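Local coordinates for SusD-like protein BACOVA_02651 (Bacteroides ovatus, PDB 5E75) that binds polysaccharide at the cell surface and probably captures xyloglucan before its transport into the periplasm for degradation, at residues Glu271-Gly275 with Val276-Ser280; Arg299-Thr303 with Phe304-Gly308; Asp340-Asp343 with Gly344-Gln348. One frame throughout, in Å; residues are numbered along the deposited sequence.

Interaction 1 of 3, residues Glu271-Gly275 with Val276-Ser280; sequences EVTGG and VNCWS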
ATOM      1  N   GLU A 271      -3.127  -6.614 -25.306  1.00 12.14           N
ATOM      2  CA  GLU A 271      -3.772  -7.915 -25.276  1.00 13.34           C
ATOM      3  C   GLU A 271      -4.504  -8.188 -23.954  1.00 14.71           C
ATOM      4  O   GLU A 271      -5.351  -9.081 -23.901  1.00 16.28           O
ATOM      5  CB  GLU A 271      -2.754  -9.021 -25.565  1.00 15.46           C
ATOM      6  CG  GLU A 271      -1.787  -9.328 -24.432  1.00 16.03           C
ATOM      7  CD  GLU A 271      -0.495 -10.004 -24.903  1.00 17.04           C
ATOM      8  OE1 GLU A 271       0.263  -9.381 -25.683  1.00 20.29           O
ATOM      9  OE2 GLU A 271      -0.224 -11.155 -24.494  1.00 17.71           O
ATOM     10  N   VAL A 272      -4.179  -7.428 -22.902  1.00 12.48           N
ATOM     11  CA  VAL A 272      -4.869  -7.566 -21.610  1.00 11.47           C
ATOM     12  C   VAL A 272      -5.625  -6.302 -21.203  1.00 13.90           C
ATOM     13  O   VAL A 272      -6.012  -6.150 -20.049  1.00 13.83           O
ATOM     14  CB  VAL A 272      -3.909  -8.022 -20.469  1.00 12.23           C
ATOM     15  CG1 VAL A 272      -3.378  -9.420 -20.779  1.00 10.10           C
ATOM     16  CG2 VAL A 272      -2.769  -7.024 -20.253  1.00 11.31           C
ATOM     17  N   THR A 273      -5.848  -5.403 -22.160  1.00 11.60           N
ATOM     18  CA  THR A 273      -6.639  -4.203 -21.914  1.00 11.75           C
ATOM     19  C   THR A 273      -7.749  -4.016 -22.948  1.00 12.13           C
ATOM     20  O   THR A 273      -8.338  -2.939 -23.025  1.00 13.51           O
ATOM     21  CB  THR A 273      -5.782  -2.934 -21.985  1.00 11.90           C
ATOM     22  OG1 THR A 273      -5.302  -2.806 -23.328  1.00 12.10           O
ATOM     23  CG2 THR A 273      -4.618  -2.976 -21.012  1.00 12.74           C
ATOM     24  N   GLY A 274      -8.030  -5.046 -23.738  1.00 14.81           N
ATOM     25  CA  GLY A 274      -9.068  -4.937 -24.754  1.00 15.04           C
ATOM     26  C   GLY A 274      -8.749  -3.909 -25.828  1.00 17.24           C
ATOM     27  O   GLY A 274      -9.660  -3.331 -26.443  1.00 17.92           O
ATOM     28  N   GLY A 275      -7.465  -3.650 -26.040  1.00 14.23           N
ATOM     29  CA  GLY A 275      -7.036  -2.699 -27.050  1.00 15.04           C
ATOM     30  C   GLY A 275      -6.745  -1.300 -26.538  1.00 14.04           C
ATOM     31  O   GLY A 275      -6.272  -0.449 -27.281  1.00 14.56           O
ATOM     32  N   VAL A 276      -7.028  -1.044 -25.264  1.00 13.45           N
ATOM     33  CA  VAL A 276      -6.763   0.259 -24.663  1.00 13.45           C
ATOM     34  C   VAL A 276      -5.246   0.502 -24.544  1.00 12.95           C
ATOM     35  O   VAL A 276      -4.501  -0.384 -24.122  1.00 12.50           O
ATOM     36  CB  VAL A 276      -7.444   0.339 -23.279  1.00 14.24           C
ATOM     37  CG1 VAL A 276      -6.903   1.506 -22.455  1.00 14.57           C
ATOM     38  CG2 VAL A 276      -8.960   0.439 -23.450  1.00 14.08           C
ATOM     39  N   ASN A 277      -4.792   1.704 -24.892  1.00 13.19           N
ATOM     40  CA  ASN A 277      -3.373   2.031 -24.913  1.00 14.82           C
ATOM     41  C   ASN A 277      -2.724   1.840 -23.548  1.00 13.30           C
ATOM     42  O   ASN A 277      -3.305   2.199 -22.522  1.00 14.42           O
ATOM     43  CB  ASN A 277      -3.157   3.470 -25.382  1.00 18.11           C
ATOM     44  CG  ASN A 277      -3.571   3.678 -26.824  1.00 22.72           C
ATOM     45  OD1 ASN A 277      -3.414   2.795 -27.669  1.00 28.76           O
ATOM     46  ND2 ASN A 277      -4.112   4.852 -27.112  1.00 24.54           N
ATOM     47  N   CYS A 278      -1.515   1.282 -23.551  1.00 13.27           N
ATOM     48  CA  CYS A 278      -0.761   1.042 -22.314  1.00 14.27           C
ATOM     49  C   CYS A 278       0.708   0.916 -22.674  1.00 13.50           C
ATOM     50  O   CYS A 278       1.040   0.798 -23.855  1.00 16.08           O
ATOM     51  CB  CYS A 278      -1.282  -0.204 -21.609  1.00 13.10           C
ATOM     52  SG  CYS A 278      -1.178  -1.683 -22.584  1.00 14.54           S
ATOM     53  N   TRP A 279       1.596   0.927 -21.680  1.00 15.15           N
ATOM     54  CA  TRP A 279       3.025   1.009 -21.958  1.00 14.77           C
ATOM     55  C   TRP A 279       3.920   0.522 -20.806  1.00 14.58           C
ATOM     56  O   TRP A 279       5.077   0.918 -20.703  1.00 16.60           O
ATOM     57  CB  TRP A 279       3.385   2.454 -22.311  1.00 17.42           C
ATOM     58  CG  TRP A 279       2.812   3.469 -21.351  1.00 20.30           C
ATOM     59  CD1 TRP A 279       3.297   3.804 -20.119  1.00 20.47           C
ATOM     60  CD2 TRP A 279       1.652   4.287 -21.563  1.00 20.78           C
ATOM     61  NE1 TRP A 279       2.504   4.780 -19.548  1.00 22.60           N
ATOM     62  CE2 TRP A 279       1.486   5.088 -20.411  1.00 21.00           C
ATOM     63  CE3 TRP A 279       0.734   4.409 -22.611  1.00 21.42           C
ATOM     64  CZ2 TRP A 279       0.437   6.016 -20.288  1.00 19.43           C
ATOM     65  CZ3 TRP A 279      -0.308   5.317 -22.481  1.00 21.21           C
ATOM     66  CH2 TRP A 279      -0.443   6.110 -21.329  1.00 22.62           C
ATOM     67  N   SER A 280       3.413  -0.355 -19.952  1.00 13.47           N
ATOM     68  CA  SER A 280       4.213  -0.780 -18.800  1.00 13.01           C
ATOM     69  C   SER A 280       5.398  -1.634 -19.199  1.00 12.88           C
ATOM     70  O   SER A 280       5.258  -2.557 -19.998  1.00 13.82           O
ATOM     71  CB  SER A 280       3.368  -1.589 -17.819  1.00 11.50           C
ATOM     72  OG  SER A 280       4.093  -1.815 -16.617  1.00 12.08           O
TER
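Val276 and Thr273 meet across a tight reversal of the chain, joined by two hydrogen bonds that run in opposite directions. In the backbone one, Val276 N gives its hydrogen to Thr273 O at 3.2 Å; the link is nearly straight at the hydrogen (164°), although the donor stands well above the carbonyl plane. The second is shorter: Thr273 OG1 donates to Val276 O at 2.7 Å, in the carbonyl plane and on a lone pair. Threonine suits this place because, with chi1 at 65°, the hydroxyl sits between its own N and carbonyl carbon and so turns inward across the bend, while the methyl is left for packing. Thr273 CG2 lies 4.0 Å from Cys278 SG, and both side chains also rest on Ala267. Val276 sets its CG2 3.5 Å from Thr273 O, and its side chain also packs on Leu263 of helix 263-266. Gly274 and Gly275 form the bend; both have positive phi, and at Gly275 a CB would be jammed against the preceding carbonyl oxygen. A glycine pair at the two central positions fits a type I' beta turn, here set in a surface loop of this SusD-family protein.

Interaction 2 of 3, residues Arg299-Thr303 with Phe304-Gly308; sequences RRNAT and FFTKG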
ATOM      1  N   ARG A 299      -2.243 -16.647  -5.391  1.00  9.47           N
ATOM      2  CA  ARG A 299      -1.764 -15.305  -5.123  1.00  8.82           C
ATOM      3  C   ARG A 299      -0.727 -14.880  -6.167  1.00  9.13           C
ATOM      4  O   ARG A 299      -0.733 -13.734  -6.623  1.00  9.73           O
ATOM      5  CB  ARG A 299      -1.211 -15.167  -3.702  1.00 10.24           C
ATOM      6  CG  ARG A 299      -2.295 -15.256  -2.617  1.00  9.35           C
ATOM      7  CD  ARG A 299      -1.774 -14.841  -1.245  1.00  9.58           C
ATOM      8  NE  ARG A 299      -0.829 -15.822  -0.739  1.00  9.09           N
ATOM      9  CZ  ARG A 299      -0.462 -15.950   0.533  1.00  8.76           C
ATOM     10  NH1 ARG A 299      -0.940 -15.135   1.456  1.00  9.55           N
ATOM     11  NH2 ARG A 299       0.391 -16.920   0.875  1.00  9.26           N
ATOM     12  N   ARG A 300       0.133 -15.796  -6.595  1.00  9.05           N
ATOM     13  CA  ARG A 300       1.111 -15.437  -7.615  1.00 10.01           C
ATOM     14  C   ARG A 300       0.394 -15.019  -8.901  1.00  9.30           C
ATOM     15  O   ARG A 300       0.675 -13.961  -9.448  1.00  8.67           O
ATOM     16  CB  ARG A 300       2.077 -16.597  -7.901  1.00 10.21           C
ATOM     17  CG  ARG A 300       3.245 -16.165  -8.794  1.00 11.79           C
ATOM     18  CD  ARG A 300       3.938 -17.329  -9.482  1.00 14.62           C
ATOM     19  NE  ARG A 300       3.014 -17.947 -10.421  1.00 15.76           N
ATOM     20  CZ  ARG A 300       2.994 -19.234 -10.747  1.00 16.13           C
ATOM     21  NH1 ARG A 300       3.894 -20.088 -10.262  1.00 16.60           N
ATOM     22  NH2 ARG A 300       2.070 -19.663 -11.591  1.00 16.80           N
ATOM     23  N   ASN A 301      -0.544 -15.831  -9.375  1.00  8.84           N
ATOM     24  CA  ASN A 301      -1.197 -15.518 -10.653  1.00 10.27           C
ATOM     25  C   ASN A 301      -2.004 -14.227 -10.596  1.00  8.90           C
ATOM     26  O   ASN A 301      -2.092 -13.490 -11.603  1.00 10.19           O
ATOM     27  CB  ASN A 301      -2.139 -16.656 -11.099  1.00 11.67           C
ATOM     28  CG  ASN A 301      -1.415 -17.857 -11.632  1.00 11.26           C
ATOM     29  OD1 ASN A 301      -0.233 -17.802 -11.957  1.00 12.47           O
ATOM     30  ND2 ASN A 301      -2.139 -18.975 -11.731  1.00 14.80           N
ATOM     31  N   ALA A 302      -2.626 -13.949  -9.447  1.00  8.78           N
ATOM     32  CA  ALA A 302      -3.407 -12.728  -9.324  1.00  8.76           C
ATOM     33  C   ALA A 302      -2.533 -11.488  -9.221  1.00  8.65           C
ATOM     34  O   ALA A 302      -3.029 -10.369  -9.295  1.00  9.37           O
ATOM     35  CB  ALA A 302      -4.347 -12.805  -8.121  1.00 10.37           C
ATOM     36  N   THR A 303      -1.237 -11.681  -9.012  1.00  8.74           N
ATOM     37  CA  THR A 303      -0.324 -10.553  -8.858  1.00  8.36           C
ATOM     38  C   THR A 303       0.524 -10.287 -10.115  1.00  8.01           C
ATOM     39  O   THR A 303       0.648  -9.122 -10.548  1.00  8.75           O
ATOM     40  CB  THR A 303       0.570 -10.714  -7.605  1.00  8.21           C
ATOM     41  OG1 THR A 303      -0.263 -10.962  -6.467  1.00  9.39           O
ATOM     42  CG2 THR A 303       1.362  -9.469  -7.347  1.00  8.17           C
ATOM     43  N   PHE A 304       1.105 -11.345 -10.680  1.00  8.79           N
ATOM     44  CA  PHE A 304       1.924 -11.255 -11.897  1.00  9.44           C
ATOM     45  C   PHE A 304       1.536 -12.329 -12.894  1.00  9.84           C
ATOM     46  O   PHE A 304       1.263 -13.459 -12.515  1.00  9.16           O
ATOM     47  CB  PHE A 304       3.419 -11.449 -11.579  1.00  8.84           C
ATOM     48  CG  PHE A 304       3.954 -10.464 -10.592  1.00  7.66           C
ATOM     49  CD1 PHE A 304       4.182  -9.143 -10.955  1.00  8.48           C
ATOM     50  CD2 PHE A 304       4.203 -10.855  -9.283  1.00 10.21           C
ATOM     51  CE1 PHE A 304       4.649  -8.222 -10.020  1.00  9.75           C
ATOM     52  CE2 PHE A 304       4.676  -9.955  -8.351  1.00  9.41           C
ATOM     53  CZ  PHE A 304       4.898  -8.621  -8.713  1.00  9.60           C
ATOM     54  N   PHE A 305       1.568 -11.977 -14.175  1.00  9.36           N
ATOM     55  CA  PHE A 305       1.492 -12.961 -15.261  1.00  9.11           C
ATOM     56  C   PHE A 305       2.816 -13.724 -15.294  1.00 10.95           C
ATOM     57  O   PHE A 305       3.865 -13.110 -15.193  1.00 10.72           O
ATOM     58  CB  PHE A 305       1.305 -12.265 -16.603  1.00  9.68           C
ATOM     59  CG  PHE A 305      -0.007 -11.525 -16.750  1.00  9.02           C
ATOM     60  CD1 PHE A 305      -1.190 -12.218 -16.982  1.00  9.55           C
ATOM     61  CD2 PHE A 305      -0.060 -10.128 -16.710  1.00  9.65           C
ATOM     62  CE1 PHE A 305      -2.386 -11.549 -17.149  1.00 11.12           C
ATOM     63  CE2 PHE A 305      -1.266  -9.469 -16.877  1.00 10.68           C
ATOM     64  CZ  PHE A 305      -2.419 -10.179 -17.105  1.00 10.97           C
ATOM     65  N   THR A 306       2.786 -15.048 -15.435  1.00  9.65           N
ATOM     66  CA  THR A 306       3.984 -15.810 -15.768  1.00 10.33           C
ATOM     67  C   THR A 306       3.600 -16.833 -16.825  1.00 10.26           C
ATOM     68  O   THR A 306       2.427 -17.139 -16.994  1.00 10.61           O
ATOM     69  CB  THR A 306       4.630 -16.510 -14.551  1.00 11.00           C
ATOM     70  OG1 THR A 306       3.686 -17.389 -13.928  1.00 12.61           O
ATOM     71  CG2 THR A 306       5.154 -15.480 -13.526  1.00 12.13           C
ATOM     72  N   LYS A 307       4.597 -17.334 -17.547  1.00 11.95           N
ATOM     73  CA  LYS A 307       4.359 -18.121 -18.756  1.00 12.08           C
ATOM     74  C   LYS A 307       3.381 -19.274 -18.545  1.00 11.91           C
ATOM     75  O   LYS A 307       3.573 -20.111 -17.666  1.00 13.41           O
ATOM     76  CB  LYS A 307       5.680 -18.664 -19.274  1.00 12.79           C
ATOM     77  CG  LYS A 307       5.567 -19.290 -20.663  1.00 17.82           C
ATOM     78  CD  LYS A 307       6.937 -19.637 -21.205  1.00 20.01           C
ATOM     79  CE  LYS A 307       6.866 -19.939 -22.690  1.00 30.18           C
ATOM     80  NZ  LYS A 307       8.206 -20.287 -23.227  1.00 47.37           N
ATOM     81  N   GLY A 308       2.353 -19.318 -19.383  1.00 12.27           N
ATOM     82  CA  GLY A 308       1.384 -20.396 -19.338  1.00 14.67           C
ATOM     83  C   GLY A 308       0.240 -20.206 -18.355  1.00 14.09           C
ATOM     84  O   GLY A 308      -0.695 -21.003 -18.338  1.00 15.87           O
TER
HETATM   85  O   HOH W   1       1.878 -16.111 -12.329  1.00 12.70           O
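Thr303 and Phe304 lie side by side near the end of helix 297-303, before strand 310-311. The threonine methyl reaches over one face of the phenylalanine ring, a CH-pi contact in which CG2 of Thr303 stands 3.8 Å from the ring centroid of Phe304, displaced toward the rim. Thr303 places it there by holding CG2 anti to its N (chi1 -53° to OG1), which leaves OG1 to donate back to Arg299 O at 2.8 Å; a beta-branched residue thus serves ring and helix at once. Phe304 also packs on Met288 and Leu289 of helix 286-291, so an alanine here would probably leave the Thr303 methyl without its aromatic partner and open a gap against that helix. Phe304 N donates to Arg300 O, four residues back, at 2.9 Å and 178°. Arg300 and Thr306 cross at about a right angle, OG1 of Thr306 lying over a guanidinium face; Lys454 also bonds that hydroxyl. Arg300 NH2 holds Asn301 OD1, which Ser309 bonds too. One water joins the group: it accepts from Arg300 NE and Thr306 OG1, and donates to Asn301 OD1 and, at 2.7 Å, to Phe304 O.

Interaction 3 of 3, residues Asp340-Asp343 with Gly344-Gln348; sequences DDND and GKVKQ
Asn342 and Lys345 close a type I' beta turn, with Lys345 N donating to Asn342 O at 2.9 Å from above the carbonyl plane, and Lys345 is itself the centre of an inverse gamma turn whose Val346 N to Gly344 O bond is weak. Both central residues have positive phi: Asp343 at 55°, which aspartate tolerates better than most residues, and Gly344 at 78°, where a CB would clash with Asp343 O. Lysine suits the closing position: its aliphatic part packs on the turn while its ammonium group finds a polar partner. Lys345 CB lies 3.3 Å from Asn342 O, and the chain, extended beyond CG, runs past Asp343 to an ammonium group bonded to Tyr236. Asp343 OD2 uses the same tyrosine hydroxyl and makes a salt bridge with Lys237; it stays 4.9 Å from Lys345 NZ, so the two opposite charges share a neighbour without meeting. Asn342, with CG anti to its carbonyl carbon (chi1 -71°), points its amide inward, where ND2 donates to Gly337 O and Pro335 O and so ties the turn to an earlier part of the same loop. Over one face of that amide, offset toward its CB-ND2 side, lies Val346 CG2, 3.7 Å from Asn342 ND2.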
ATOM      1  N   ASP A 340     -14.547  -7.076 -19.932  1.00 13.52           N
ATOM      2  CA  ASP A 340     -14.211  -8.174 -19.017  1.00 12.77           C
ATOM      3  C   ASP A 340     -14.867  -7.964 -17.643  1.00 12.80           C
ATOM      4  O   ASP A 340     -14.189  -7.834 -16.609  1.00 13.25           O
ATOM      5  CB  ASP A 340     -12.692  -8.325 -18.892  1.00 12.64           C
ATOM      6  CG  ASP A 340     -12.057  -8.906 -20.152  1.00 14.02           C
ATOM      7  OD1 ASP A 340     -12.743  -9.693 -20.854  1.00 14.91           O
ATOM      8  OD2 ASP A 340     -10.878  -8.584 -20.425  1.00 12.90           O
ATOM      9  N   ASP A 341     -16.203  -7.931 -17.645  1.00 13.77           N
ATOM     10  CA  ASP A 341     -16.993  -7.627 -16.457  1.00 13.22           C
ATOM     11  C   ASP A 341     -16.588  -6.277 -15.855  1.00 14.29           C
ATOM     12  O   ASP A 341     -16.636  -6.097 -14.638  1.00 13.53           O
ATOM     13  CB  ASP A 341     -16.920  -8.768 -15.422  1.00 14.20           C
ATOM     14  CG  ASP A 341     -17.554 -10.062 -15.921  1.00 19.29           C
ATOM     15  OD1 ASP A 341     -18.440 -10.014 -16.815  1.00 23.07           O
ATOM     16  OD2 ASP A 341     -17.187 -11.133 -15.400  1.00 20.23           O
ATOM     17  N   ASN A 342     -16.194  -5.330 -16.707  1.00 12.88           N
ATOM     18  CA  ASN A 342     -15.822  -3.984 -16.259  1.00 11.83           C
ATOM     19  C   ASN A 342     -16.821  -2.891 -16.654  1.00 13.89           C
ATOM     20  O   ASN A 342     -16.558  -1.710 -16.452  1.00 12.98           O
ATOM     21  CB  ASN A 342     -14.427  -3.626 -16.774  1.00 12.58           C
ATOM     22  CG  ASN A 342     -13.339  -4.409 -16.068  1.00 13.05           C
ATOM     23  OD1 ASN A 342     -13.352  -4.511 -14.835  1.00 12.10           O
ATOM     24  ND2 ASN A 342     -12.419  -4.989 -16.828  1.00 12.99           N
ATOM     25  N   ASP A 343     -17.950  -3.304 -17.227  1.00 14.66           N
ATOM     26  CA  ASP A 343     -19.055  -2.378 -17.566  1.00 14.41           C
ATOM     27  C   ASP A 343     -18.590  -1.230 -18.457  1.00 16.98           C
ATOM     28  O   ASP A 343     -19.103  -0.115 -18.365  1.00 16.86           O
ATOM     29  CB  ASP A 343     -19.728  -1.829 -16.293  1.00 14.80           C
ATOM     30  CG  ASP A 343     -20.477  -2.898 -15.509  1.00 22.07           C
ATOM     31  OD1 ASP A 343     -20.956  -3.882 -16.117  1.00 23.68           O
ATOM     32  OD2 ASP A 343     -20.601  -2.742 -14.274  1.00 25.70           O
ATOM     33  N   GLY A 344     -17.617  -1.515 -19.318  1.00 14.91           N
ATOM     34  CA  GLY A 344     -17.082  -0.535 -20.239  1.00 16.68           C
ATOM     35  C   GLY A 344     -16.108   0.451 -19.627  1.00 18.20           C
ATOM     36  O   GLY A 344     -15.617   1.336 -20.324  1.00 20.40           O
ATOM     37  N   LYS A 345     -15.804   0.295 -18.337  1.00 14.40           N
ATOM     38  CA  LYS A 345     -15.074   1.320 -17.598  1.00 14.66           C
ATOM     39  C   LYS A 345     -13.554   1.111 -17.575  1.00 17.24           C
ATOM     40  O   LYS A 345     -12.918   1.178 -16.522  1.00 20.94           O
ATOM     41  CB  LYS A 345     -15.586   1.378 -16.159  1.00 15.21           C
ATOM     42  CG  LYS A 345     -17.077   1.683 -16.006  1.00 18.21           C
ATOM     43  CD  LYS A 345     -17.503   1.549 -14.554  1.00 18.50           C
ATOM     44  CE  LYS A 345     -18.916   2.072 -14.339  1.00 22.53           C
ATOM     45  NZ  LYS A 345     -19.399   1.778 -12.965  1.00 21.95           N
ATOM     46  N   VAL A 346     -12.979   0.839 -18.736  1.00 14.58           N
ATOM     47  CA  VAL A 346     -11.530   0.763 -18.900  1.00 13.63           C
ATOM     48  C   VAL A 346     -11.189   1.655 -20.088  1.00 13.75           C
ATOM     49  O   VAL A 346     -11.671   1.418 -21.196  1.00 14.11           O
ATOM     50  CB  VAL A 346     -11.038  -0.670 -19.169  1.00 13.22           C
ATOM     51  CG1 VAL A 346      -9.530  -0.669 -19.458  1.00 12.91           C
ATOM     52  CG2 VAL A 346     -11.365  -1.596 -18.001  1.00 14.57           C
ATOM     53  N   LYS A 347     -10.383   2.688 -19.862  1.00 12.56           N
ATOM     54  CA  LYS A 347      -9.907   3.573 -20.921  1.00 13.21           C
ATOM     55  C   LYS A 347      -8.462   3.917 -20.632  1.00 13.07           C
ATOM     56  O   LYS A 347      -7.934   3.552 -19.579  1.00 12.69           O
ATOM     57  CB  LYS A 347     -10.747   4.858 -20.992  1.00 15.95           C
ATOM     58  CG  LYS A 347     -12.118   4.674 -21.613  1.00 23.04           C
ATOM     59  CD  LYS A 347     -12.874   5.993 -21.751  1.00 33.50           C
ATOM     60  CE  LYS A 347     -14.090   5.855 -22.682  1.00 28.21           C
ATOM     61  NZ  LYS A 347     -13.804   5.974 -24.173  1.00 31.72           N
ATOM     62  N   GLN A 348      -7.790   4.568 -21.576  1.00 13.46           N
ATOM     63  CA  GLN A 348      -6.411   4.988 -21.375  1.00 12.63           C
ATOM     64  C   GLN A 348      -6.304   5.751 -20.057  1.00 13.77           C
ATOM     65  O   GLN A 348      -7.097   6.659 -19.794  1.00 14.55           O
ATOM     66  CB  GLN A 348      -5.939   5.868 -22.534  1.00 17.02           C
ATOM     67  CG  GLN A 348      -4.513   6.359 -22.399  1.00 18.86           C
ATOM     68  CD  GLN A 348      -4.060   7.166 -23.600  1.00 23.98           C
ATOM     69  OE1 GLN A 348      -3.795   6.614 -24.654  1.00 27.43           O
ATOM     70  NE2 GLN A 348      -3.980   8.481 -23.442  1.00 30.06           N
TER

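The three contacts follow one another along the chain within the SusD-family region, and interaction 1 bridges the other two. Its centre is about 12 Å from that of interaction 3, and the two loops touch: Asn277 ND2 lies 3.0 Å from Gln348 OE1, a probable hydrogen bond, while Val276 packs against the backbone of residues 346-348. Toward interaction 2, whose centre is about 17 Å away, Val272 CG1 meets Phe305 CZ at 3.9 Å. Interactions 2 and 3 do not touch, their nearest atoms being about 9 Å apart. Close to interaction 3, a bound Tris molecule, probably from the crystallisation liquor, lies about 6 Å from Gly344; it may mark a pocket.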